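Cytochrome p450EpoK (Sorangium cellulosum, PDB 1PKF) is a haem protein of the cytochrome P450 family that binds haem and, in this model, epothilone D. Local coordinates at residues I263-L268 / E298-I303. Residues are numbered along the deposited sequence; the frame is centred on the assembly and turned at random.
Sequences IAFAVL and ENILRI. Unlike the reference sequence in segment 298-303: Glu298 (reference Asp).
Phe265, on helix 241-272, puts its ring against Glu298 and Ile300 of the loop that follows helix 287-297. The apolar part is a CH-pi contact. The CG2 methyl of Ile300 sits almost squarely over one face of the ring, 3.9 Å from the Phe265 ring centroid and 7° off the normal. Ile300 takes chi1 62°, which places CG2 anti to its own carbonyl carbon and over the ring, while the CG1 branch leads away from Phe265.

From the loop, the polar groups nearest the ring are the carbonyl O and the carboxylate of Glu298. The carbonyl O of Glu298 approaches Phe265 CD2 obliquely, at 3.3 Å. The Glu298 side chain bends at chi2 and brings its carboxylate obliquely to the same corner of the ring, around CD2 and CE2, with Glu298 OE1 3.6 Å from Phe265 CD2. The two planes are 49° apart, so they do not stack. Glu298 OE1 also lies 3.9 Å from the CD2 methyl of Leu268, about one helical turn on.

No hydrogen bond joins the two segments. The buried carboxylate is satisfied by neighbours: OE1 by Asn269 ND2, and OE2 by a salt bridge to Arg404, which would probably favour the charged form. Within the loop, Leu301 N donates to Asn299 OD1 (3.0 Å), closing an Asx turn.

The side chain of Ile300 also lies about 4 Å from the haem and about 5 Å from epothilone D (nearest atoms). This is buried packing of the P450 fold, joining the long helix 241-272, the family's helix I, to the loop between helix K and strand 304-309 beside the haem pocket.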
# COMPACT_ATOMS: atom_id res chain seq x y z
N ILE A 263 -9.22 -3.39 2.58
CA ILE A 263 -10.54 -3.54 3.18
C ILE A 263 -11.61 -3.73 2.11
O ILE A 263 -12.47 -4.62 2.21
CB ILE A 263 -10.85 -2.31 4.07
CG1 ILE A 263 -10.03 -2.33 5.34
CG2 ILE A 263 -12.32 -2.27 4.45
CD1 ILE A 263 -9.98 -0.98 6.04
N ALA A 264 -11.56 -2.91 1.07
CA ALA A 264 -12.57 -3.00 0.01
C ALA A 264 -12.46 -4.28 -0.82
O ALA A 264 -13.47 -4.90 -1.15
CB ALA A 264 -12.50 -1.75 -0.90
N PHE A 265 -11.23 -4.65 -1.20
CA PHE A 265 -11.00 -5.87 -1.94
C PHE A 265 -11.38 -7.10 -1.09
O PHE A 265 -11.80 -8.12 -1.62
CB PHE A 265 -9.54 -6.01 -2.34
CG PHE A 265 -9.19 -5.36 -3.66
CD1 PHE A 265 -9.43 -4.02 -3.89
CD2 PHE A 265 -8.54 -6.08 -4.63
CE1 PHE A 265 -9.04 -3.41 -5.10
CE2 PHE A 265 -8.18 -5.49 -5.84
CZ PHE A 265 -8.45 -4.14 -6.07
N ALA A 266 -11.26 -6.99 0.23
CA ALA A 266 -11.62 -8.10 1.12
C ALA A 266 -13.10 -8.32 1.08
O ALA A 266 -13.55 -9.43 0.84
CB ALA A 266 -11.16 -7.82 2.53
N VAL A 267 -13.86 -7.25 1.28
CA VAL A 267 -15.31 -7.34 1.23
C VAL A 267 -15.77 -7.85 -0.12
O VAL A 267 -16.62 -8.71 -0.19
CB VAL A 267 -15.96 -5.99 1.50
CG1 VAL A 267 -17.47 -6.04 1.23
CG2 VAL A 267 -15.68 -5.54 2.94
N LEU A 268 -15.22 -7.28 -1.19
CA LEU A 268 -15.56 -7.67 -2.55
C LEU A 268 -15.37 -9.17 -2.73
O LEU A 268 -16.26 -9.86 -3.25
CB LEU A 268 -14.66 -6.93 -3.56
CG LEU A 268 -14.83 -7.30 -5.03
CD1 LEU A 268 -14.31 -6.23 -6.03
CD2 LEU A 268 -14.11 -8.60 -5.30
N GLU A 298 -5.63 -11.54 -5.29
CA GLU A 298 -5.86 -10.39 -6.10
C GLU A 298 -5.35 -9.07 -5.63
O GLU A 298 -6.03 -8.22 -5.10
CB GLU A 298 -7.26 -10.42 -6.55
CG GLU A 298 -8.26 -9.94 -5.62
CD GLU A 298 -9.18 -9.20 -6.48
OE1 GLU A 298 -10.30 -8.92 -6.06
OE2 GLU A 298 -8.70 -8.94 -7.63
N ASN A 299 -4.09 -8.95 -5.88
CA ASN A 299 -3.31 -7.94 -5.31
C ASN A 299 -3.76 -6.57 -5.79
O ASN A 299 -4.09 -6.40 -6.98
CB ASN A 299 -1.89 -8.15 -5.75
CG ASN A 299 -0.95 -7.30 -4.98
OD1 ASN A 299 -0.43 -6.29 -5.49
ND2 ASN A 299 -0.71 -7.69 -3.75
N ILE A 300 -3.72 -5.61 -4.87
CA ILE A 300 -4.18 -4.26 -5.14
C ILE A 300 -3.28 -3.48 -6.07
O ILE A 300 -3.66 -2.40 -6.53
CB ILE A 300 -4.39 -3.46 -3.81
CG1 ILE A 300 -3.07 -3.32 -3.05
CG2 ILE A 300 -5.47 -4.10 -2.98
CD1 ILE A 300 -3.12 -2.35 -1.85
N LEU A 301 -2.07 -3.96 -6.32
CA LEU A 301 -1.15 -3.21 -7.15
C LEU A 301 -1.48 -3.39 -8.64
O LEU A 301 -1.90 -4.47 -9.05
CB LEU A 301 0.28 -3.60 -6.87
CG LEU A 301 0.77 -3.20 -5.49
CD1 LEU A 301 2.11 -3.84 -5.19
CD2 LEU A 301 0.87 -1.66 -5.37
N ARG A 302 -1.40 -2.28 -9.39
CA ARG A 302 -1.62 -2.25 -10.84
C ARG A 302 -0.48 -2.95 -11.58
O ARG A 302 -0.69 -3.75 -12.49
CB ARG A 302 -1.71 -0.78 -11.32
CG ARG A 302 -2.16 -0.59 -12.76
CD ARG A 302 -2.49 0.88 -13.15
NE ARG A 302 -3.66 1.36 -12.43
CZ ARG A 302 -4.89 1.21 -12.86
NH1 ARG A 302 -5.14 0.64 -14.02
NH2 ARG A 302 -5.90 1.67 -12.14
N ILE A 303 0.74 -2.59 -11.21
CA ILE A 303 1.94 -3.14 -11.81
C ILE A 303 2.82 -3.81 -10.73
O ILE A 303 3.05 -5.02 -10.76
CB ILE A 303 2.73 -2.04 -12.55
CG1 ILE A 303 1.79 -1.25 -13.51
CG2 ILE A 303 3.85 -2.67 -13.32
CD1 ILE A 303 1.92 0.24 -13.45